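Long-range contacts in glycerol dehydratase (Clostridium butyricum, PDB 1R9D), which probably dehydrates glycerol without vitamin B12, as a glycyl radical enzyme related to pyruvate formate-lyase: residues V669-G674 / T699-K704; V553-D558 / Q663-G668; L402-N407 / H733-V738. One frame throughout, in Å; residues are numbered along the deposited sequence.

Contact 1: residues V669-G674 / T699-K704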
ATOM      1  N   VAL A 669      22.233 -31.699   9.367  1.00 23.91           N
ATOM      2  CA  VAL A 669      23.580 -31.989   8.889  1.00 23.22           C
ATOM      3  C   VAL A 669      24.064 -33.329   9.444  1.00 23.67           C
ATOM      4  O   VAL A 669      25.258 -33.624   9.432  1.00 24.31           O
ATOM      5  CB  VAL A 669      24.574 -30.869   9.287  1.00 22.01           C
ATOM      6  CG1 VAL A 669      24.191 -29.578   8.574  1.00 22.01           C
ATOM      7  CG2 VAL A 669      24.574 -30.670  10.807  1.00 23.48           C
ATOM      8  N   SER A 670      23.123 -34.137   9.934  1.00 24.12           N
ATOM      9  CA  SER A 670      23.446 -35.447  10.499  1.00 24.37           C
ATOM     10  C   SER A 670      23.756 -36.457   9.394  1.00 23.31           C
ATOM     11  O   SER A 670      23.206 -36.377   8.301  1.00 24.29           O
ATOM     12  CB  SER A 670      22.258 -35.988  11.312  1.00 25.88           C
ATOM     13  OG  SER A 670      21.725 -35.014  12.190  1.00 28.57           O
ATOM     14  N   PRO A 671      24.650 -37.421   9.669  1.00 23.82           N
ATOM     15  CA  PRO A 671      24.994 -38.437   8.667  1.00 24.00           C
ATOM     16  C   PRO A 671      23.742 -39.249   8.319  1.00 25.24           C
ATOM     17  O   PRO A 671      22.808 -39.318   9.123  1.00 25.70           O
ATOM     18  CB  PRO A 671      26.038 -39.289   9.388  1.00 23.80           C
ATOM     19  CG  PRO A 671      26.718 -38.298  10.286  1.00 23.66           C
ATOM     20  CD  PRO A 671      25.545 -37.503  10.836  1.00 23.03           C
ATOM     21  N   SER A 672      23.714 -39.848   7.130  1.00 25.35           N
ATOM     22  CA  SER A 672      22.569 -40.664   6.716  1.00 27.31           C
ATOM     23  C   SER A 672      22.489 -41.908   7.595  1.00 27.46           C
ATOM     24  O   SER A 672      23.497 -42.364   8.123  1.00 26.88           O
ATOM     25  CB  SER A 672      22.703 -41.091   5.250  1.00 28.13           C
ATOM     26  OG  SER A 672      22.586 -39.984   4.375  1.00 30.41           O
ATOM     27  N   ARG A 673      21.290 -42.462   7.733  1.00 28.03           N
ATOM     28  CA  ARG A 673      21.083 -43.641   8.570  1.00 30.18           C
ATOM     29  C   ARG A 673      22.034 -44.789   8.252  1.00 29.56           C
ATOM     30  O   ARG A 673      22.224 -45.143   7.090  1.00 29.80           O
ATOM     31  CB  ARG A 673      19.640 -44.139   8.439  1.00 31.34           C
ATOM     32  CG  ARG A 673      19.265 -44.575   7.038  1.00 32.97           C
ATOM     33  CD  ARG A 673      17.893 -45.229   7.008  1.00 35.15           C
ATOM     34  NE  ARG A 673      16.818 -44.284   7.308  1.00 35.60           N
ATOM     35  CZ  ARG A 673      15.526 -44.566   7.173  1.00 35.47           C
ATOM     36  NH1 ARG A 673      15.152 -45.765   6.747  1.00 35.37           N
ATOM     37  NH2 ARG A 673      14.612 -43.645   7.446  1.00 36.25           N
ATOM     38  N   GLY A 674      22.621 -45.353   9.306  1.00 30.42           N
ATOM     39  CA  GLY A 674      23.536 -46.475   9.171  1.00 30.95           C
ATOM     40  C   GLY A 674      24.857 -46.205   8.474  1.00 31.38           C
ATOM     41  O   GLY A 674      25.666 -47.121   8.310  1.00 31.05           O
ATOM     42  N   THR A 699      22.127 -24.639  11.859  1.00 23.30           N
ATOM     43  CA  THR A 699      22.305 -25.993  11.339  1.00 24.04           C
ATOM     44  C   THR A 699      21.885 -26.925  12.468  1.00 24.26           C
ATOM     45  O   THR A 699      22.043 -26.591  13.642  1.00 25.28           O
ATOM     46  CB  THR A 699      23.775 -26.283  10.935  1.00 23.76           C
ATOM     47  OG1 THR A 699      24.590 -26.383  12.106  1.00 26.15           O
ATOM     48  CG2 THR A 699      24.312 -25.169  10.045  1.00 24.80           C
ATOM     49  N   LEU A 700      21.348 -28.089  12.118  1.00 23.56           N
ATOM     50  CA  LEU A 700      20.863 -29.025  13.126  1.00 24.37           C
ATOM     51  C   LEU A 700      21.544 -30.392  13.061  1.00 22.26           C
ATOM     52  O   LEU A 700      21.573 -31.035  12.013  1.00 23.46           O
ATOM     53  CB  LEU A 700      19.349 -29.177  12.962  1.00 24.85           C
ATOM     54  CG  LEU A 700      18.547 -29.987  13.985  1.00 25.39           C
ATOM     55  CD1 LEU A 700      17.154 -29.408  14.082  1.00 28.61           C
ATOM     56  CD2 LEU A 700      18.498 -31.446  13.572  1.00 27.15           C
ATOM     57  N   PHE A 701      22.065 -30.835  14.200  1.00 21.44           N
ATOM     58  CA  PHE A 701      22.757 -32.115  14.285  1.00 22.33           C
ATOM     59  C   PHE A 701      22.101 -33.044  15.315  1.00 22.62           C
ATOM     60  O   PHE A 701      22.070 -32.738  16.503  1.00 21.54           O
ATOM     61  CB  PHE A 701      24.231 -31.846  14.629  1.00 22.86           C
ATOM     62  CG  PHE A 701      25.088 -33.082  14.731  1.00 23.97           C
ATOM     63  CD1 PHE A 701      24.769 -34.241  14.027  1.00 23.84           C
ATOM     64  CD2 PHE A 701      26.244 -33.067  15.506  1.00 23.08           C
ATOM     65  CE1 PHE A 701      25.594 -35.371  14.094  1.00 23.57           C
ATOM     66  CE2 PHE A 701      27.079 -34.193  15.578  1.00 24.07           C
ATOM     67  CZ  PHE A 701      26.751 -35.342  14.871  1.00 24.26           C
ATOM     68  N   ASN A 702      21.565 -34.168  14.839  1.00 22.34           N
ATOM     69  CA  ASN A 702      20.906 -35.162  15.695  1.00 24.16           C
ATOM     70  C   ASN A 702      21.794 -36.372  15.942  1.00 24.64           C
ATOM     71  O   ASN A 702      22.433 -36.875  15.016  1.00 25.53           O
ATOM     72  CB  ASN A 702      19.639 -35.721  15.032  1.00 24.69           C
ATOM     73  CG  ASN A 702      18.377 -34.967  15.394  1.00 26.24           C
ATOM     74  OD1 ASN A 702      18.166 -34.582  16.546  1.00 27.30           O
ATOM     75  ND2 ASN A 702      17.505 -34.787  14.407  1.00 25.81           N
ATOM     76  N   GLN A 703      21.817 -36.840  17.184  1.00 25.21           N
ATOM     77  CA  GLN A 703      22.536 -38.055  17.537  1.00 25.72           C
ATOM     78  C   GLN A 703      21.629 -38.835  18.485  1.00 26.41           C
ATOM     79  O   GLN A 703      20.890 -38.244  19.278  1.00 24.54           O
ATOM     80  CB  GLN A 703      23.903 -37.757  18.168  1.00 27.65           C
ATOM     81  CG  GLN A 703      25.000 -37.614  17.104  1.00 29.54           C
ATOM     82  CD  GLN A 703      26.406 -37.825  17.646  1.00 30.48           C
ATOM     83  OE1 GLN A 703      27.319 -38.206  16.909  1.00 33.45           O
ATOM     84  NE2 GLN A 703      26.588 -37.572  18.928  1.00 29.43           N
ATOM     85  N   LYS A 704      21.648 -40.159  18.360  1.00 25.46           N
ATOM     86  CA  LYS A 704      20.813 -41.023  19.185  1.00 27.04           C
ATOM     87  C   LYS A 704      21.676 -42.035  19.919  1.00 27.36           C
ATOM     88  O   LYS A 704      22.486 -42.729  19.305  1.00 27.38           O
ATOM     89  CB  LYS A 704      19.786 -41.752  18.311  1.00 26.59           C
ATOM     90  CG  LYS A 704      18.832 -42.647  19.096  1.00 28.04           C
ATOM     91  CD  LYS A 704      17.710 -43.190  18.220  1.00 29.69           C
ATOM     92  CE  LYS A 704      18.228 -44.147  17.164  1.00 29.94           C
ATOM     93  NZ  LYS A 704      17.122 -44.750  16.367  1.00 29.67           N
TER

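Contact 2: residues V553-D558 / Q663-G668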
ATOM      1  N   VAL A 553      21.840 -32.572   3.283  1.00 24.78           N
ATOM      2  CA  VAL A 553      23.299 -32.421   3.258  1.00 24.71           C
ATOM      3  C   VAL A 553      24.111 -33.718   3.139  1.00 24.26           C
ATOM      4  O   VAL A 553      25.026 -33.796   2.321  1.00 24.31           O
ATOM      5  CB  VAL A 553      23.803 -31.627   4.492  1.00 24.59           C
ATOM      6  CG1 VAL A 553      25.334 -31.517   4.451  1.00 26.05           C
ATOM      7  CG2 VAL A 553      23.198 -30.226   4.486  1.00 25.84           C
ATOM      8  N   ALA A 554      23.801 -34.729   3.945  1.00 24.17           N
ATOM      9  CA  ALA A 554      24.556 -35.977   3.864  1.00 25.26           C
ATOM     10  C   ALA A 554      24.328 -36.655   2.518  1.00 25.95           C
ATOM     11  O   ALA A 554      25.246 -37.256   1.954  1.00 26.62           O
ATOM     12  CB  ALA A 554      24.163 -36.916   4.995  1.00 24.60           C
ATOM     13  N   ASN A 555      23.108 -36.552   1.996  1.00 25.69           N
ATOM     14  CA  ASN A 555      22.798 -37.170   0.712  1.00 27.38           C
ATOM     15  C   ASN A 555      23.617 -36.532  -0.414  1.00 27.97           C
ATOM     16  O   ASN A 555      24.072 -37.221  -1.330  1.00 27.93           O
ATOM     17  CB  ASN A 555      21.299 -37.055   0.403  1.00 26.74           C
ATOM     18  CG  ASN A 555      20.432 -37.681   1.484  1.00 28.15           C
ATOM     19  OD1 ASN A 555      19.996 -37.004   2.414  1.00 28.54           O
ATOM     20  ND2 ASN A 555      20.199 -38.987   1.377  1.00 29.28           N
ATOM     21  N   ILE A 556      23.814 -35.218  -0.340  1.00 27.35           N
ATOM     22  CA  ILE A 556      24.591 -34.519  -1.359  1.00 27.71           C
ATOM     23  C   ILE A 556      26.074 -34.865  -1.282  1.00 27.23           C
ATOM     24  O   ILE A 556      26.712 -35.100  -2.306  1.00 26.75           O
ATOM     25  CB  ILE A 556      24.397 -32.977  -1.255  1.00 29.61           C
ATOM     26  CG1 ILE A 556      23.131 -32.567  -2.013  1.00 30.79           C
ATOM     27  CG2 ILE A 556      25.590 -32.241  -1.864  1.00 30.75           C
ATOM     28  CD1 ILE A 556      21.910 -33.367  -1.656  1.00 32.27           C
ATOM     29  N   GLY A 557      26.625 -34.897  -0.074  1.00 26.60           N
ATOM     30  CA  GLY A 557      28.030 -35.232   0.075  1.00 26.11           C
ATOM     31  C   GLY A 557      28.308 -36.645  -0.411  1.00 26.22           C
ATOM     32  O   GLY A 557      29.246 -36.877  -1.181  1.00 24.81           O
ATOM     33  N   ASP A 558      27.486 -37.591   0.034  1.00 25.19           N
ATOM     34  CA  ASP A 558      27.644 -38.988  -0.359  1.00 26.38           C
ATOM     35  C   ASP A 558      27.410 -39.173  -1.862  1.00 26.16           C
ATOM     36  O   ASP A 558      28.092 -39.970  -2.507  1.00 25.95           O
ATOM     37  CB  ASP A 558      26.689 -39.879   0.452  1.00 26.90           C
ATOM     38  CG  ASP A 558      26.983 -39.850   1.953  1.00 29.47           C
ATOM     39  OD1 ASP A 558      28.137 -39.552   2.334  1.00 31.14           O
ATOM     40  OD2 ASP A 558      26.070 -40.138   2.761  1.00 30.34           O
ATOM     41  N   GLN A 663      12.725 -42.807  -0.634  1.00 28.19           N
ATOM     42  CA  GLN A 663      13.222 -42.961   0.732  1.00 28.99           C
ATOM     43  C   GLN A 663      13.532 -41.611   1.375  1.00 28.29           C
ATOM     44  O   GLN A 663      13.828 -40.642   0.684  1.00 27.97           O
ATOM     45  CB  GLN A 663      14.474 -43.845   0.738  1.00 30.48           C
ATOM     46  CG  GLN A 663      14.184 -45.291   0.360  1.00 33.64           C
ATOM     47  CD  GLN A 663      13.281 -45.963   1.369  1.00 36.32           C
ATOM     48  OE1 GLN A 663      13.667 -46.167   2.519  1.00 38.37           O
ATOM     49  NE2 GLN A 663      12.068 -46.304   0.949  1.00 37.78           N
ATOM     50  N   PRO A 664      13.458 -41.533   2.712  1.00 27.95           N
ATOM     51  CA  PRO A 664      13.734 -40.278   3.419  1.00 27.17           C
ATOM     52  C   PRO A 664      15.129 -39.738   3.148  1.00 27.06           C
ATOM     53  O   PRO A 664      16.049 -40.495   2.847  1.00 26.73           O
ATOM     54  CB  PRO A 664      13.578 -40.664   4.887  1.00 27.26           C
ATOM     55  CG  PRO A 664      12.577 -41.787   4.845  1.00 28.41           C
ATOM     56  CD  PRO A 664      13.049 -42.588   3.656  1.00 28.05           C
ATOM     57  N   LEU A 665      15.275 -38.422   3.247  1.00 26.33           N
ATOM     58  CA  LEU A 665      16.575 -37.793   3.085  1.00 26.07           C
ATOM     59  C   LEU A 665      17.114 -37.713   4.511  1.00 26.78           C
ATOM     60  O   LEU A 665      16.388 -38.000   5.466  1.00 26.54           O
ATOM     61  CB  LEU A 665      16.433 -36.379   2.515  1.00 25.11           C
ATOM     62  CG  LEU A 665      15.831 -36.229   1.120  1.00 24.95           C
ATOM     63  CD1 LEU A 665      15.814 -34.750   0.734  1.00 24.85           C
ATOM     64  CD2 LEU A 665      16.648 -37.030   0.120  1.00 24.79           C
ATOM     65  N   ALA A 666      18.378 -37.337   4.661  1.00 26.42           N
ATOM     66  CA  ALA A 666      18.978 -37.206   5.984  1.00 27.70           C
ATOM     67  C   ALA A 666      18.433 -35.952   6.669  1.00 28.60           C
ATOM     68  O   ALA A 666      18.014 -35.006   6.000  1.00 29.30           O
ATOM     69  CB  ALA A 666      20.497 -37.116   5.864  1.00 26.99           C
ATOM     70  N   ASP A 667      18.452 -35.951   7.999  1.00 28.83           N
ATOM     71  CA  ASP A 667      17.954 -34.828   8.794  1.00 29.51           C
ATOM     72  C   ASP A 667      19.054 -33.826   9.167  1.00 28.31           C
ATOM     73  O   ASP A 667      20.077 -34.204   9.730  1.00 28.64           O
ATOM     74  CB  ASP A 667      17.286 -35.367  10.064  1.00 31.40           C
ATOM     75  CG  ASP A 667      18.171 -36.354  10.816  1.00 34.42           C
ATOM     76  OD1 ASP A 667      18.631 -36.020  11.927  1.00 35.87           O
ATOM     77  OD2 ASP A 667      18.414 -37.465  10.290  1.00 36.37           O
ATOM     78  N   GLY A 668      18.837 -32.551   8.849  1.00 26.76           N
ATOM     79  CA  GLY A 668      19.818 -31.523   9.166  1.00 24.92           C
ATOM     80  C   GLY A 668      21.181 -31.824   8.565  1.00 24.45           C
ATOM     81  O   GLY A 668      21.280 -32.159   7.388  1.00 24.57           O
TER
HETATM   82  O   HOH W   1      22.425 -34.455   6.495  1.00 26.64           O

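Contact 3: residues L402-N407 / H733-V738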
ATOM      1  N   LEU A 402      15.708 -33.483  25.334  1.00 32.80           N
ATOM      2  CA  LEU A 402      16.143 -32.181  25.819  1.00 32.52           C
ATOM      3  C   LEU A 402      17.426 -32.308  26.623  1.00 31.93           C
ATOM      4  O   LEU A 402      17.708 -33.366  27.187  1.00 33.46           O
ATOM      5  CB  LEU A 402      15.068 -31.570  26.722  1.00 33.86           C
ATOM      6  CG  LEU A 402      13.643 -31.495  26.181  1.00 34.41           C
ATOM      7  CD1 LEU A 402      12.704 -31.092  27.317  1.00 35.73           C
ATOM      8  CD2 LEU A 402      13.569 -30.501  25.029  1.00 35.04           C
ATOM      9  N   PRO A 403      18.233 -31.236  26.673  1.00 29.18           N
ATOM     10  CA  PRO A 403      17.954 -29.969  25.993  1.00 27.98           C
ATOM     11  C   PRO A 403      18.765 -29.917  24.703  1.00 26.86           C
ATOM     12  O   PRO A 403      19.632 -30.761  24.480  1.00 27.24           O
ATOM     13  CB  PRO A 403      18.450 -28.941  26.993  1.00 27.71           C
ATOM     14  CG  PRO A 403      19.716 -29.598  27.486  1.00 29.20           C
ATOM     15  CD  PRO A 403      19.282 -31.052  27.695  1.00 29.00           C
ATOM     16  N   ALA A 404      18.474 -28.941  23.851  1.00 24.95           N
ATOM     17  CA  ALA A 404      19.248 -28.771  22.628  1.00 23.65           C
ATOM     18  C   ALA A 404      20.444 -27.936  23.092  1.00 22.76           C
ATOM     19  O   ALA A 404      20.279 -27.057  23.937  1.00 22.00           O
ATOM     20  CB  ALA A 404      18.432 -28.013  21.587  1.00 23.57           C
ATOM     21  N   TYR A 405      21.638 -28.222  22.564  1.00 21.01           N
ATOM     22  CA  TYR A 405      22.853 -27.494  22.944  1.00 21.23           C
ATOM     23  C   TYR A 405      23.293 -26.565  21.822  1.00 20.59           C
ATOM     24  O   TYR A 405      23.303 -26.966  20.660  1.00 20.27           O
ATOM     25  CB  TYR A 405      24.000 -28.470  23.260  1.00 21.88           C
ATOM     26  CG  TYR A 405      23.722 -29.415  24.413  1.00 22.29           C
ATOM     27  CD1 TYR A 405      22.906 -30.533  24.245  1.00 24.04           C
ATOM     28  CD2 TYR A 405      24.259 -29.179  25.674  1.00 22.17           C
ATOM     29  CE1 TYR A 405      22.632 -31.394  25.311  1.00 23.52           C
ATOM     30  CE2 TYR A 405      23.989 -30.035  26.750  1.00 23.88           C
ATOM     31  CZ  TYR A 405      23.177 -31.137  26.557  1.00 23.47           C
ATOM     32  OH  TYR A 405      22.912 -31.986  27.611  1.00 24.57           O
ATOM     33  N   TYR A 406      23.652 -25.331  22.177  1.00 20.68           N
ATOM     34  CA  TYR A 406      24.088 -24.334  21.196  1.00 20.70           C
ATOM     35  C   TYR A 406      25.450 -23.762  21.537  1.00 20.80           C
ATOM     36  O   TYR A 406      25.735 -23.460  22.696  1.00 20.83           O
ATOM     37  CB  TYR A 406      23.053 -23.212  21.088  1.00 20.46           C
ATOM     38  CG  TYR A 406      21.723 -23.725  20.610  1.00 20.87           C
ATOM     39  CD1 TYR A 406      20.787 -24.234  21.511  1.00 21.10           C
ATOM     40  CD2 TYR A 406      21.427 -23.769  19.253  1.00 20.17           C
ATOM     41  CE1 TYR A 406      19.589 -24.779  21.064  1.00 22.66           C
ATOM     42  CE2 TYR A 406      20.231 -24.310  18.794  1.00 22.21           C
ATOM     43  CZ  TYR A 406      19.319 -24.815  19.708  1.00 22.84           C
ATOM     44  OH  TYR A 406      18.142 -25.362  19.260  1.00 24.14           O
ATOM     45  N   ASN A 407      26.274 -23.586  20.505  1.00 20.65           N
ATOM     46  CA  ASN A 407      27.647 -23.111  20.660  1.00 21.06           C
ATOM     47  C   ASN A 407      27.881 -21.606  20.511  1.00 20.05           C
ATOM     48  O   ASN A 407      27.900 -21.083  19.408  1.00 20.62           O
ATOM     49  CB  ASN A 407      28.524 -23.879  19.660  1.00 21.23           C
ATOM     50  CG  ASN A 407      30.002 -23.633  19.860  1.00 22.72           C
ATOM     51  OD1 ASN A 407      30.420 -23.084  20.877  1.00 22.00           O
ATOM     52  ND2 ASN A 407      30.808 -24.065  18.892  1.00 23.67           N
ATOM     53  N   HIS A 733      25.281 -26.728  16.653  1.00 23.04           N
ATOM     54  CA  HIS A 733      24.300 -27.273  17.586  1.00 23.12           C
ATOM     55  C   HIS A 733      24.297 -28.798  17.595  1.00 23.25           C
ATOM     56  O   HIS A 733      24.686 -29.430  16.619  1.00 23.01           O
ATOM     57  CB  HIS A 733      22.901 -26.763  17.182  1.00 24.06           C
ATOM     58  CG  HIS A 733      21.793 -27.748  17.418  1.00 23.88           C
ATOM     59  ND1 HIS A 733      21.599 -28.863  16.629  1.00 24.54           N
ATOM     60  CD2 HIS A 733      20.838 -27.800  18.377  1.00 23.13           C
ATOM     61  CE1 HIS A 733      20.575 -29.558  17.093  1.00 24.70           C
ATOM     62  NE2 HIS A 733      20.095 -28.936  18.154  1.00 23.34           N
ATOM     63  N   VAL A 734      23.859 -29.379  18.709  1.00 22.34           N
ATOM     64  CA  VAL A 734      23.735 -30.824  18.814  1.00 22.31           C
ATOM     65  C   VAL A 734      22.667 -31.142  19.865  1.00 22.76           C
ATOM     66  O   VAL A 734      22.469 -30.381  20.814  1.00 21.62           O
ATOM     67  CB  VAL A 734      25.097 -31.499  19.168  1.00 22.28           C
ATOM     68  CG1 VAL A 734      25.511 -31.161  20.592  1.00 23.33           C
ATOM     69  CG2 VAL A 734      24.996 -33.012  18.958  1.00 22.71           C
ATOM     70  N   GLN A 735      21.953 -32.245  19.672  1.00 22.90           N
ATOM     71  CA  GLN A 735      20.911 -32.651  20.611  1.00 23.05           C
ATOM     72  C   GLN A 735      20.858 -34.172  20.574  1.00 24.00           C
ATOM     73  O   GLN A 735      21.269 -34.776  19.582  1.00 22.62           O
ATOM     74  CB  GLN A 735      19.572 -32.048  20.197  1.00 23.02           C
ATOM     75  CG  GLN A 735      19.108 -32.474  18.824  1.00 23.08           C
ATOM     76  CD  GLN A 735      17.969 -31.627  18.309  1.00 24.18           C
ATOM     77  OE1 GLN A 735      17.279 -32.008  17.360  1.00 26.69           O
ATOM     78  NE2 GLN A 735      17.773 -30.461  18.918  1.00 22.59           N
ATOM     79  N   PHE A 736      20.338 -34.790  21.632  1.00 24.44           N
ATOM     80  CA  PHE A 736      20.326 -36.247  21.698  1.00 24.39           C
ATOM     81  C   PHE A 736      19.049 -36.954  22.119  1.00 25.88           C
ATOM     82  O   PHE A 736      18.341 -36.510  23.022  1.00 26.82           O
ATOM     83  CB  PHE A 736      21.414 -36.736  22.661  1.00 23.75           C
ATOM     84  CG  PHE A 736      22.734 -36.043  22.503  1.00 23.34           C
ATOM     85  CD1 PHE A 736      22.975 -34.822  23.127  1.00 24.17           C
ATOM     86  CD2 PHE A 736      23.737 -36.604  21.723  1.00 24.49           C
ATOM     87  CE1 PHE A 736      24.199 -34.169  22.974  1.00 24.08           C
ATOM     88  CE2 PHE A 736      24.962 -35.962  21.561  1.00 22.80           C
ATOM     89  CZ  PHE A 736      25.195 -34.742  22.188  1.00 23.79           C
ATOM     90  N   ASN A 737      18.787 -38.078  21.462  1.00 26.38           N
ATOM     91  CA  ASN A 737      17.669 -38.937  21.813  1.00 27.24           C
ATOM     92  C   ASN A 737      18.372 -40.018  22.633  1.00 28.82           C
ATOM     93  O   ASN A 737      19.476 -40.450  22.287  1.00 27.33           O
ATOM     94  CB  ASN A 737      17.035 -39.581  20.578  1.00 27.43           C
ATOM     95  CG  ASN A 737      15.679 -38.986  20.231  1.00 27.96           C
ATOM     96  OD1 ASN A 737      14.868 -38.694  21.115  1.00 27.82           O
ATOM     97  ND2 ASN A 737      15.419 -38.825  18.942  1.00 26.26           N
ATOM     98  N   VAL A 738      17.757 -40.425  23.734  1.00 29.18           N
ATOM     99  CA  VAL A 738      18.319 -41.468  24.584  1.00 30.65           C
ATOM    100  C   VAL A 738      17.127 -42.319  24.982  1.00 32.65           C
ATOM    101  O   VAL A 738      16.498 -42.076  26.010  1.00 32.40           O
ATOM    102  CB  VAL A 738      18.969 -40.889  25.858  1.00 29.82           C
ATOM    103  CG1 VAL A 738      19.581 -42.012  26.689  1.00 29.46           C
ATOM    104  CG2 VAL A 738      20.039 -39.875  25.485  1.00 29.85           C
TER
HETATM  105  O   HOH W   2      19.580 -33.491  24.079  1.00 33.68           O

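Contact 1: residues V669-G674 / T699-K704
Two hydrogen bonds hold Val669 and Ser670 against the chain at Leu700 and Asn702. Val669 N donates to Leu700 O at 2.8 Å, with an N-H...O angle of 169°. The donor lies a little out of the carbonyl plane, tilted by 19°. Asn702 N donates a hydrogen bond to Ser670 OG, also at 2.8 Å. This second bond joins a side chain to a backbone. With OG anti to its own carbonyl carbon (chi1 -47°), Ser670 presents it to Asn702 N and to the edge of the Phe701 ring. There CD1 of Phe701 is 3.6 Å from OG of Ser670.

Apolar contacts flank these bonds. Val669 CG2 packs on Phe701 CB at 4.0 Å, while Val669 CG1 meets Thr699 CB. Pro671 CD approaches Phe701 CE1 obliquely at 3.9 Å.

Further out, Ser670 OG has a second hydrogen-bond partner in Asp667 O, and Asp667 OD1 accepts from Asn702 ND2. Helix 680-687 covers Val669 and Phe701 through Val687. Phe701 N is hydrogen-bonded to His733 ND1, which ties segment 699-704 to strand 733-738. Both segments belong to the glycine radical family region.

The Ser670 hydroxyl is buried and takes part in two hydrogen bonds. Since it accepts from Asn702 N, its own proton can serve Asp667 O. One side chain thus links the 669-674 loop to the start of strand 702-705.

Contact 2: residues V553-D558 / Q663-G668
Asn555 reaches from the first turn of helix 553-569 to the backbone of Ala666. Ala666 N donates to Asn555 OD1 at 2.8 Å, and the bond is nearly straight, with an N-H...O angle of 172°. The donor lies in the carbonyl plane, on a lone pair of OD1. With CG anti to its own carbonyl carbon (chi1 -57°), Asn555 brings that atom to 3.8 Å from Ala666 N. The other end of this amide, ND2, has a weak hydrogen bond to Asp657.

A water makes the second polar link. It accepts from Ala554 N at 2.9 Å and donates to Gly668 O at 2.7 Å. In this way it serves a backbone N-H in the first turn of the helix.

One apolar pair crosses: Ala554 CB meets Ala666 CB at 3.8 Å, both CB atoms directed across the contact. The rest are van der Waals contacts with polar groups. Ala666 CB lies 3.5 Å from Asn555 OD1. The Leu665 side chain crosses that of Asn555 at about a right angle. Val553 CB rests near Gly668 O.

The contact joins the pyruvate formate lyase-like region to the glycine radical region. Loop 663-668 runs past the N-terminal turn of helix 553-569, which follows strand 543-551. Helix 453-461 packs against both partners: Leu453 touches Val553 and Ile556, and Ala454 touches Leu665. Helix 644-650 precedes the loop, and its Asn645 is hydrogen-bonded to Leu665.

Contact 3: residues L402-N407 / H733-V738
Tyr405 and Val734 form an antiparallel hydrogen-bonded pair between strands 404-407 and 733-738, neighbours in a five-stranded mixed sheet. This is consistent with the ten-stranded alpha/beta barrel of the pyruvate formate-lyase and glycyl radical family, in which two parallel half-barrels meet antiparallel. The pair would lie at such a junction. The strand segments run at 163° to each other. Tyr405 N donates to Val734 O at 2.9 Å, nearly along the C=O axis. Val734 N returns a longer bond of 3.2 Å to Tyr405 O. That oxygen also receives a CA-H...O contact from His733.

The next pair, Tyr406 with His733, is non-hydrogen-bonded. On its other side strand 404-407 joins strand 375-380, with backbone bonds from Ala404 and Tyr406. Beyond the paired residues a water continues the link. It donates to Pro403 O at 2.8 Å and accepts from Phe736 N at 2.9 Å. A cis peptide bond precedes Pro403.

Several polar side-chain ends find partners outside the two segments. Tyr405 OH is hydrogen-bonded to Thr396 OG1, and Tyr406 OH to Cys433 O.

Aromatic side chains meet on both faces. Beside Tyr405 and Val734, the Tyr405 CE1 atom lies at the edge of the Phe736 ring, where helix 712-728 packs through Ile723. On the face of Tyr406 and His733, the two side chains lie side by side and point the same way. Their ring planes meet at 46°. His733 CD2 sits over one face of the Tyr406 ring, 3.6 Å from Tyr406 CE2.

From the N terminus, strand 404-407 comes first. Contact 3 closes when strand 733-738 pairs with it, and this is the longest loop, with 325 residues between its segments. Contacts 2 and 1 both nest inside it. Contact 2 closes first, when 663-668 returns to helix 553-569. Contact 1 follows in series as 669-674, the direct continuation of that loop, meets 699-704. Contacts 1 and 2 touch, with Ala554 packed against Ser670 and Ser672. Contact 1 also adjoins contact 3, because strands 702-705 and 733-738 are sheet neighbours. Contacts 2 and 3 do not touch. Together they connect helix 553-569, through the loop, to the sheet edge and strand 404-407.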